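Long-range contacts in mutT/nudix family protein (Listeria innocua, PDB 3I9X), which probably acts as a hydrolase of the Nudix family, its specific substrate not established, with this chain comprising the Nudix-domain portion of a longer protein: residues P25-T36 / G116-V127; H47-L55 / E65-G73. All coordinates share one frame; numbering follows the deposited sequence.

Contact 1: P25-T36 / G116-V127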
loop_
_atom_site.group_PDB
_atom_site.type_symbol
_atom_site.label_atom_id
_atom_site.label_comp_id
_atom_site.label_asym_id
_atom_site.label_seq_id
_atom_site.Cartn_x
_atom_site.Cartn_y
_atom_site.Cartn_z
ATOM N N PRO A 25 10.248 11.445 -0.570
ATOM C CA PRO A 25 9.521 11.317 0.700
ATOM C C PRO A 25 10.458 11.286 1.889
ATOM O O PRO A 25 11.608 10.861 1.804
ATOM C CB PRO A 25 8.791 9.976 0.575
ATOM C CG PRO A 25 8.875 9.616 -0.897
ATOM C CD PRO A 25 10.184 10.191 -1.340
ATOM N N ASP A 26 9.926 11.717 3.008
ATOM C CA ASP A 26 10.686 11.807 4.236
ATOM C C ASP A 26 10.675 10.530 5.026
ATOM O O ASP A 26 11.489 10.364 5.951
ATOM C CB ASP A 26 10.140 12.964 5.050
ATOM C CG ASP A 26 10.395 14.255 4.372
ATOM O OD1 ASP A 26 9.493 15.117 4.276
ATOM O OD2 ASP A 26 11.534 14.364 3.857
ATOM N N GLY A 27 9.813 9.585 4.654
ATOM C CA GLY A 27 9.711 8.371 5.461
ATOM C C GLY A 27 8.668 7.393 4.978
ATOM O O GLY A 27 7.706 7.762 4.331
ATOM N N TYR A 28 8.895 6.141 5.331
ATOM C CA TYR A 28 7.978 5.069 5.094
ATOM C C TYR A 28 7.804 4.375 6.414
ATOM O O TYR A 28 8.796 3.937 6.995
ATOM C CB TYR A 28 8.632 4.105 4.090
ATOM C CG TYR A 28 7.791 2.970 3.596
ATOM C CD1 TYR A 28 6.422 3.136 3.309
ATOM C CD2 TYR A 28 8.374 1.736 3.300
ATOM C CE1 TYR A 28 5.679 2.095 2.804
ATOM C CE2 TYR A 28 7.631 0.696 2.794
ATOM C CZ TYR A 28 6.284 0.865 2.532
ATOM O OH TYR A 28 5.546 -0.208 2.015
ATOM N N THR A 29 6.552 4.216 6.852
ATOM C CA THR A 29 6.247 3.495 8.085
ATOM C C THR A 29 5.338 2.272 7.885
ATOM O O THR A 29 4.620 2.156 6.896
ATOM C CB THR A 29 5.612 4.408 9.148
ATOM O OG1 THR A 29 4.354 4.856 8.671
ATOM C CG2 THR A 29 6.474 5.635 9.409
ATOM N N SER A 30 5.463 1.344 8.824
ATOM C CA SER A 30 4.651 0.154 8.936
ATOM C C SER A 30 3.838 0.303 10.218
ATOM O O SER A 30 4.409 0.296 11.306
ATOM C CB SER A 30 5.569 -1.040 9.062
ATOM O OG SER A 30 4.899 -2.226 8.730
ATOM N N ASP A 31 2.540 0.546 10.090
ATOM C CA ASP A 31 1.651 0.757 11.253
ATOM C C ASP A 31 0.658 -0.391 11.408
ATOM O O ASP A 31 0.105 -0.887 10.419
ATOM C CB ASP A 31 0.940 2.106 11.097
ATOM C CG ASP A 31 1.912 3.274 11.190
ATOM O OD1 ASP A 31 2.666 3.301 12.195
ATOM O OD2 ASP A 31 1.963 4.125 10.261
ATOM N N MET A 32 0.432 -0.780 12.664
ATOM C CA MET A 32 -0.272 -2.005 13.017
ATOM C C MET A 32 -1.523 -1.771 13.858
ATOM O O MET A 32 -1.448 -1.292 14.989
ATOM C CB MET A 32 0.647 -2.916 13.819
ATOM C CG MET A 32 2.063 -3.139 13.151
ATOM S SD MET A 32 3.027 -4.520 13.915
ATOM C CE MET A 32 1.511 -5.388 14.512
ATOM N N ILE A 33 -2.669 -2.124 13.310
ATOM C CA ILE A 33 -3.899 -2.222 14.085
ATOM C C ILE A 33 -3.870 -3.595 14.754
ATOM O O ILE A 33 -4.077 -4.638 14.108
ATOM C CB ILE A 33 -5.081 -2.066 13.201
ATOM C CG1 ILE A 33 -5.079 -0.656 12.615
ATOM C CG2 ILE A 33 -6.364 -2.309 13.911
ATOM C CD1 ILE A 33 -5.460 0.325 13.598
ATOM N N LEU A 34 -3.613 -3.582 16.049
ATOM C CA LEU A 34 -3.433 -4.798 16.825
ATOM C C LEU A 34 -4.640 -5.103 17.674
ATOM O O LEU A 34 -4.853 -4.455 18.712
ATOM C CB LEU A 34 -2.226 -4.618 17.737
ATOM C CG LEU A 34 -1.404 -5.795 18.182
ATOM C CD1 LEU A 34 -1.343 -6.779 17.025
ATOM C CD2 LEU A 34 0.034 -5.316 18.579
ATOM N N THR A 35 -5.418 -6.092 17.259
ATOM C CA THR A 35 -6.719 -6.353 17.890
ATOM C C THR A 35 -6.862 -7.714 18.538
ATOM O O THR A 35 -6.100 -8.648 18.246
ATOM C CB THR A 35 -7.853 -6.177 16.903
ATOM O OG1 THR A 35 -7.901 -7.268 15.993
ATOM C CG2 THR A 35 -7.709 -4.867 16.116
ATOM N N THR A 36 -7.829 -7.802 19.445
ATOM C CA THR A 36 -8.253 -9.062 20.057
ATOM C C THR A 36 -9.746 -9.003 20.318
ATOM O O THR A 36 -10.391 -7.979 20.092
ATOM C CB THR A 36 -7.505 -9.398 21.335
ATOM O OG1 THR A 36 -7.814 -10.743 21.729
ATOM C CG2 THR A 36 -7.862 -8.463 22.459
ATOM N N GLY A 116 6.598 15.555 8.111
ATOM C CA GLY A 116 6.986 15.611 6.686
ATOM C C GLY A 116 6.121 14.767 5.726
ATOM O O GLY A 116 4.931 14.559 5.945
ATOM N N TRP A 117 6.724 14.309 4.636
ATOM C CA TRP A 117 6.015 13.472 3.638
ATOM C C TRP A 117 6.228 12.000 4.042
ATOM O O TRP A 117 7.282 11.410 3.734
ATOM C CB TRP A 117 6.561 13.781 2.231
ATOM C CG TRP A 117 5.929 13.044 1.086
ATOM C CD1 TRP A 117 4.790 12.316 1.106
ATOM C CD2 TRP A 117 6.393 13.038 -0.269
ATOM N NE1 TRP A 117 4.526 11.824 -0.154
ATOM C CE2 TRP A 117 5.499 12.259 -1.014
ATOM C CE3 TRP A 117 7.480 13.628 -0.922
ATOM C CZ2 TRP A 117 5.645 12.059 -2.391
ATOM C CZ3 TRP A 117 7.641 13.417 -2.294
ATOM C CH2 TRP A 117 6.731 12.642 -3.010
ATOM N N ILE A 118 5.302 11.447 4.834
ATOM C CA ILE A 118 5.533 10.089 5.382
ATOM C C ILE A 118 4.395 9.202 4.907
ATOM O O ILE A 118 3.222 9.569 5.005
ATOM C CB ILE A 118 5.714 10.096 6.931
ATOM C CG1 ILE A 118 6.975 10.887 7.311
ATOM C CG2 ILE A 118 5.880 8.691 7.476
ATOM C CD1 ILE A 118 6.946 11.433 8.714
ATOM N N ILE A 119 4.769 8.086 4.302
ATOM C CA ILE A 119 3.826 7.155 3.717
ATOM C C ILE A 119 3.748 5.971 4.665
ATOM O O ILE A 119 4.799 5.407 5.060
ATOM C CB ILE A 119 4.321 6.698 2.348
ATOM C CG1 ILE A 119 4.367 7.901 1.380
ATOM C CG2 ILE A 119 3.449 5.586 1.782
ATOM C CD1 ILE A 119 5.597 7.845 0.447
ATOM N N SER A 120 2.521 5.664 5.096
ATOM C CA SER A 120 2.273 4.545 5.990
ATOM C C SER A 120 1.648 3.347 5.292
ATOM O O SER A 120 0.615 3.473 4.684
ATOM C CB SER A 120 1.338 4.965 7.121
ATOM O OG SER A 120 0.763 3.815 7.697
ATOM N N ARG A 121 2.257 2.183 5.457
ATOM C CA ARG A 121 1.698 0.912 5.073
ATOM C C ARG A 121 1.027 0.293 6.312
ATOM O O ARG A 121 1.656 0.016 7.334
ATOM C CB ARG A 121 2.820 0.036 4.502
ATOM C CG ARG A 121 2.456 -1.398 3.989
ATOM C CD ARG A 121 1.197 -1.454 3.328
ATOM N NE ARG A 121 1.044 -2.618 2.472
ATOM C CZ ARG A 121 -0.082 -2.916 1.819
ATOM N NH1 ARG A 121 -1.158 -2.151 1.940
ATOM N NH2 ARG A 121 -0.123 -3.985 1.018
ATOM N N ALA A 122 -0.276 0.109 6.242
ATOM C CA ALA A 122 -1.019 -0.299 7.415
ATOM C C ALA A 122 -1.456 -1.764 7.360
ATOM O O ALA A 122 -1.860 -2.271 6.307
ATOM C CB ALA A 122 -2.169 0.601 7.594
ATOM N N PHE A 123 -1.318 -2.445 8.476
ATOM C CA PHE A 123 -1.670 -3.839 8.596
ATOM C C PHE A 123 -2.596 -3.988 9.798
ATOM O O PHE A 123 -2.494 -3.181 10.752
ATOM C CB PHE A 123 -0.426 -4.678 8.889
ATOM C CG PHE A 123 0.642 -4.658 7.794
ATOM C CD1 PHE A 123 0.711 -5.684 6.833
ATOM C CD2 PHE A 123 1.637 -3.691 7.799
ATOM C CE1 PHE A 123 1.696 -5.699 5.849
ATOM C CE2 PHE A 123 2.645 -3.691 6.825
ATOM C CZ PHE A 123 2.666 -4.691 5.839
ATOM N N TYR A 124 -3.459 -5.005 9.794
ATOM C CA TYR A 124 -4.059 -5.460 11.052
ATOM C C TYR A 124 -3.698 -6.884 11.423
ATOM O O TYR A 124 -3.323 -7.670 10.584
ATOM C CB TYR A 124 -5.566 -5.332 11.039
ATOM C CG TYR A 124 -6.386 -6.293 10.177
ATOM C CD1 TYR A 124 -6.727 -7.557 10.625
ATOM C CD2 TYR A 124 -6.910 -5.869 8.975
ATOM C CE1 TYR A 124 -7.558 -8.389 9.863
ATOM C CE2 TYR A 124 -7.721 -6.688 8.195
ATOM C CZ TYR A 124 -8.047 -7.943 8.642
ATOM O OH TYR A 124 -8.848 -8.737 7.840
ATOM N N ALA A 125 -3.837 -7.198 12.695
ATOM C CA ALA A 125 -3.679 -8.558 13.192
ATOM C C ALA A 125 -4.727 -8.800 14.274
ATOM O O ALA A 125 -5.122 -7.865 14.997
ATOM C CB ALA A 125 -2.284 -8.755 13.764
ATOM N N ILE A 126 -5.163 -10.057 14.376
ATOM C CA ILE A 126 -6.053 -10.517 15.432
ATOM C C ILE A 126 -5.309 -11.532 16.286
ATOM O O ILE A 126 -4.995 -12.617 15.837
ATOM C CB ILE A 126 -7.329 -11.099 14.863
ATOM C CG1 ILE A 126 -8.050 -10.044 14.039
ATOM C CG2 ILE A 126 -8.280 -11.607 15.987
ATOM C CD1 ILE A 126 -8.958 -10.627 13.015
ATOM N N VAL A 127 -4.977 -11.164 17.517
ATOM C CA VAL A 127 -4.147 -12.015 18.349
ATOM C C VAL A 127 -4.940 -12.408 19.588
ATOM O O VAL A 127 -6.022 -11.884 19.807
ATOM C CB VAL A 127 -2.820 -11.327 18.662
ATOM C CG1 VAL A 127 -2.209 -10.772 17.360
ATOM C CG2 VAL A 127 -3.016 -10.204 19.685
#

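Contact 2: H47-L55 / E65-G73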
loop_
_atom_site.group_PDB
_atom_site.type_symbol
_atom_site.label_atom_id
_atom_site.label_comp_id
_atom_site.label_asym_id
_atom_site.label_seq_id
_atom_site.Cartn_x
_atom_site.Cartn_y
_atom_site.Cartn_z
ATOM N N HIS A 47 -11.252 -5.410 20.725
ATOM C CA HIS A 47 -10.376 -4.443 21.404
ATOM C C HIS A 47 -9.133 -4.140 20.581
ATOM O O HIS A 47 -8.646 -5.008 19.830
ATOM C CB HIS A 47 -9.907 -5.000 22.752
ATOM C CG HIS A 47 -10.953 -5.004 23.820
ATOM N ND1 HIS A 47 -12.171 -5.635 23.670
ATOM C CD2 HIS A 47 -10.965 -4.441 25.058
ATOM C CE1 HIS A 47 -12.881 -5.468 24.775
ATOM N NE2 HIS A 47 -12.172 -4.754 25.636
ATOM N N ILE A 48 -8.558 -2.947 20.796
ATOM C CA ILE A 48 -7.335 -2.522 20.137
ATOM C C ILE A 48 -6.258 -2.054 21.126
ATOM O O ILE A 48 -6.573 -1.380 22.123
ATOM C CB ILE A 48 -7.651 -1.453 19.074
ATOM C CG1 ILE A 48 -6.393 -1.022 18.373
ATOM C CG2 ILE A 48 -8.390 -0.211 19.685
ATOM C CD1 ILE A 48 -6.612 -0.165 17.142
ATOM N N LEU A 49 -4.997 -2.446 20.872
ATOM C CA LEU A 49 -3.854 -1.935 21.620
ATOM C C LEU A 49 -3.347 -0.593 21.068
ATOM O O LEU A 49 -2.983 -0.456 19.892
ATOM C CB LEU A 49 -2.681 -2.901 21.624
ATOM C CG LEU A 49 -1.653 -2.620 22.719
ATOM C CD1 LEU A 49 -2.123 -3.113 24.111
ATOM C CD2 LEU A 49 -0.248 -3.259 22.417
ATOM N N LEU A 50 -3.253 0.396 21.944
ATOM C CA LEU A 50 -2.763 1.709 21.547
ATOM C C LEU A 50 -1.769 2.228 22.555
ATOM O O LEU A 50 -1.792 1.822 23.715
ATOM C CB LEU A 50 -3.904 2.676 21.409
ATOM C CG LEU A 50 -4.967 2.400 20.379
ATOM C CD1 LEU A 50 -6.178 3.418 20.603
ATOM C CD2 LEU A 50 -4.413 2.481 18.980
ATOM N N ILE A 51 -0.903 3.122 22.074
ATOM C CA ILE A 51 0.228 3.602 22.817
ATOM C C ILE A 51 0.204 5.153 22.843
ATOM O O ILE A 51 0.210 5.846 21.805
ATOM C CB ILE A 51 1.531 3.106 22.190
ATOM C CG1 ILE A 51 1.536 1.554 22.077
ATOM C CG2 ILE A 51 2.752 3.614 22.981
ATOM C CD1 ILE A 51 2.826 1.000 21.484
ATOM N N LYS A 52 0.169 5.711 24.044
ATOM C CA LYS A 52 0.072 7.191 24.147
ATOM C C LYS A 52 1.435 7.778 23.853
ATOM O O LYS A 52 2.426 7.344 24.420
ATOM C CB LYS A 52 -0.389 7.572 25.523
ATOM C CG LYS A 52 -0.693 9.055 25.764
ATOM C CD LYS A 52 -0.937 9.255 27.254
ATOM C CE LYS A 52 -2.298 9.858 27.544
ATOM N NZ LYS A 52 -2.643 9.671 28.983
ATOM N N ARG A 53 1.497 8.733 22.938
ATOM C CA ARG A 53 2.761 9.440 22.693
ATOM C C ARG A 53 3.183 10.264 23.913
ATOM O O ARG A 53 2.362 10.917 24.545
ATOM C CB ARG A 53 2.663 10.338 21.481
ATOM C CG ARG A 53 2.555 9.537 20.150
ATOM C CD ARG A 53 2.482 10.468 18.974
ATOM N NE ARG A 53 3.665 11.332 18.869
ATOM C CZ ARG A 53 4.850 10.959 18.388
ATOM N NH1 ARG A 53 5.057 9.731 17.925
ATOM N NH2 ARG A 53 5.838 11.825 18.362
ATOM N N SER A 54 4.455 10.170 24.242
ATOM C CA SER A 54 5.070 11.002 25.263
ATOM C C SER A 54 4.736 12.493 25.093
ATOM O O SER A 54 4.593 12.991 23.975
ATOM C CB SER A 54 6.606 10.802 25.253
ATOM O OG SER A 54 7.233 11.615 26.246
ATOM N N LEU A 55 4.611 13.201 26.210
ATOM C CA LEU A 55 4.532 14.696 26.188
ATOM C C LEU A 55 5.774 15.367 25.604
ATOM O O LEU A 55 5.681 16.414 24.955
ATOM C CB LEU A 55 4.225 15.259 27.595
ATOM C CG LEU A 55 2.857 14.843 28.201
ATOM C CD1 LEU A 55 2.734 15.285 29.664
ATOM C CD2 LEU A 55 1.700 15.351 27.376
ATOM N N GLU A 65 2.569 15.640 18.207
ATOM C CA GLU A 65 1.424 14.867 18.618
ATOM C C GLU A 65 1.526 14.348 20.057
ATOM O O GLU A 65 1.000 13.286 20.349
ATOM C CB GLU A 65 1.228 13.717 17.615
ATOM C CG GLU A 65 0.941 14.199 16.182
ATOM C CD GLU A 65 -0.414 14.857 16.055
ATOM O OE1 GLU A 65 -1.401 14.211 15.665
ATOM O OE2 GLU A 65 -0.527 16.031 16.398
ATOM N N GLY A 66 2.203 15.087 20.945
ATOM C CA GLY A 66 2.431 14.620 22.298
ATOM C C GLY A 66 1.135 14.356 23.063
ATOM O O GLY A 66 0.123 15.052 22.889
ATOM N N GLY A 67 1.161 13.336 23.903
ATOM C CA GLY A 67 -0.019 12.955 24.640
ATOM C C GLY A 67 -1.159 12.298 23.860
ATOM O O GLY A 67 -2.185 11.991 24.467
ATOM N N LYS A 68 -1.002 12.083 22.544
ATOM C CA LYS A 68 -2.073 11.498 21.725
ATOM C C LYS A 68 -1.823 10.003 21.540
ATOM O O LYS A 68 -0.685 9.556 21.519
ATOM C CB LYS A 68 -2.174 12.185 20.367
ATOM C CG LYS A 68 -2.640 13.659 20.463
ATOM C CD LYS A 68 -2.640 14.299 19.078
ATOM C CE LYS A 68 -3.223 15.707 19.042
ATOM N NZ LYS A 68 -3.418 16.179 17.615
ATOM N N TRP A 69 -2.902 9.240 21.465
ATOM C CA TRP A 69 -2.815 7.778 21.287
ATOM C C TRP A 69 -2.490 7.400 19.839
ATOM O O TRP A 69 -3.034 7.965 18.895
ATOM C CB TRP A 69 -4.141 7.147 21.740
ATOM C CG TRP A 69 -4.379 7.274 23.199
ATOM C CD1 TRP A 69 -5.081 8.271 23.845
ATOM C CD2 TRP A 69 -3.926 6.382 24.222
ATOM N NE1 TRP A 69 -5.080 8.043 25.203
ATOM C CE2 TRP A 69 -4.364 6.913 25.469
ATOM C CE3 TRP A 69 -3.160 5.211 24.218
ATOM C CZ2 TRP A 69 -4.072 6.310 26.688
ATOM C CZ3 TRP A 69 -2.877 4.595 25.441
ATOM C CH2 TRP A 69 -3.356 5.147 26.659
ATOM N N ALA A 70 -1.596 6.442 19.663
ATOM C CA ALA A 70 -1.177 6.000 18.349
ATOM C C ALA A 70 -1.184 4.469 18.310
ATOM O O ALA A 70 -0.937 3.826 19.339
ATOM C CB ALA A 70 0.248 6.483 18.043
ATOM N N VAL A 71 -1.401 3.912 17.117
ATOM C CA VAL A 71 -1.194 2.478 16.937
ATOM C C VAL A 71 0.284 2.173 17.067
ATOM O O VAL A 71 1.117 3.003 16.768
ATOM C CB VAL A 71 -1.771 1.942 15.602
ATOM C CG1 VAL A 71 -3.238 2.243 15.576
ATOM C CG2 VAL A 71 -1.018 2.509 14.348
ATOM N N PRO A 72 0.614 0.981 17.511
ATOM C CA PRO A 72 1.999 0.554 17.368
ATOM C C PRO A 72 2.496 0.588 15.913
ATOM O O PRO A 72 1.712 0.391 14.969
ATOM C CB PRO A 72 1.955 -0.887 17.831
ATOM C CG PRO A 72 0.634 -0.976 18.642
ATOM C CD PRO A 72 -0.260 -0.087 17.978
ATOM N N GLY A 73 3.796 0.854 15.762
ATOM C CA GLY A 73 4.453 0.815 14.462
ATOM C C GLY A 73 5.824 1.442 14.520
ATOM O O GLY A 73 6.315 1.785 15.592
#

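Contact 1: P25-T36 / G116-V127
Pro25 lies over one face of the Trp117 indole where a parallel strand pair, 27-36 beside 118-126, begins in the mixed sheet of the alpha/beta/alpha Nudix fold. Pro25 CG stands 4.0 Å from the centroid of the six-membered ring, almost on its normal, and CB also touches Ile119 CD1. Asp26 grips Trp117 twice: its N donates to Trp117 O, while its OD1 receives Trp117 N at 2.9 Å in a nearly straight bond (175°) and is also salt-bridged by Arg23. From Gly27 on, every second residue up to Thr35 bonds backbone to backbone with the partner strand, although Gly27 N reaches Trp117 O only weakly. A chi1 of -174° carries the Tyr28 ring toward the partner strand, where CD1 meets Ile119 O at the ring edge and the ring runs alongside the Arg121 side chain, Arg121 CB 3.7 Å from Tyr28 OH; that hydroxyl bonds to Asp108 of the second subunit. Thr29 CG2 meets Ile118 CG2 on the face shared with Asp31 and Ile33. Ser30 OG lies 3.3 Å from Phe123 CE2 and is hydrogen-bonded to Ala82 O, at the start of the Nudix helix 82-94. OD2 of the buried Asp31 gathers two hydroxyl donors: Ser120 OG at 2.8 Å, on the anti lone pair, and Thr29 OG1 at 3.0 Å, from above the carboxylate plane. A glycerol, probably from the crystallisation liquor, bonds to the same oxygen. Ile33 CB packs on Tyr124 CB beneath helix 161-177, whereas Leu34 CD1, on the face against helix 82-94, spans Ala125 CB and Val127 CG1. Thr35 N and OG1 converge on Ala125 O, OG1 at 3.0 Å. Last, Thr36 OG1 donates to Val127 O at 2.9 Å, tilted 21° from the carbonyl plane.

Contact 2: H47-L55 / E65-G73
Lys52 spreads its aliphatic chain over one face of the Trp69 indole, CB 3.7 Å from the centroid of the six-membered ring and only 5° off its normal. Its CG, anti to the backbone N, passes Gly67 O, and a later bend at chi3 (-123°) keeps CE near the indole, by CZ2 and NE1. This is the tight part of a short antiparallel bridge in the Nudix sheet. Leu50 O lies at the indole edge, 3.4 Å from Trp69 CZ3, and Phe147 meets Trp69 edge-to-face. Ile51 and Ala70 form the hydrogen-bonded pair, Ile51 N to Ala70 O at 2.8 Å and Ala70 N to Ile51 O at 2.9 Å, the latter donor standing above the carbonyl plane. Next to them Leu50 CD2 packs on Val71 CG1 (3.6 Å), and Ile51 CD1 lies against Pro72 CG; Val71 itself faces helix 161-177. Beyond Lys52 the strand pairing gives way to the type II turn 65-68. A straight bond from Arg53 N to Lys68 O at 2.7 Å is its last firm link; within the turn Gly67 N reaches Arg53 O, with a weak second bond to Ser54 O. The exposed Leu55 touches the turn with CD2, 4.0 Å from Gly67 CA. Arg53 lays its CD along Glu65 O, yet no salt bridge joins the two segments: Arg53 NE is spent on Met64 O, and the Glu65 carboxylate on Lys68 and, through OE1, the backbone N of Phe159. Main-chain bonds and carbon packing therefore do the joining.

Overall arrangement
The centres of contacts 1 and 2 lie about 13 Å apart in one mixed sheet, and contact 2 is nested in the chain loop that contact 1 closes. Strand 27-40 links them: parallel to 118-126 in contact 1, it is antiparallel to both 43-52 and 69-75, the strands of contact 2. The junction is direct, through two probable hydrogen bonds, Thr36 O to His47 N at 2.8 Å and Met32 N to Pro72 O at 2.9 Å. Helix 161-177 packs on side chains of both contacts. Strand 69-75 leads through a loop into helix 82-94, consistent with the Nudix box of this family, so contact 2 lies just before that motif and contact 1 on the strand beside it.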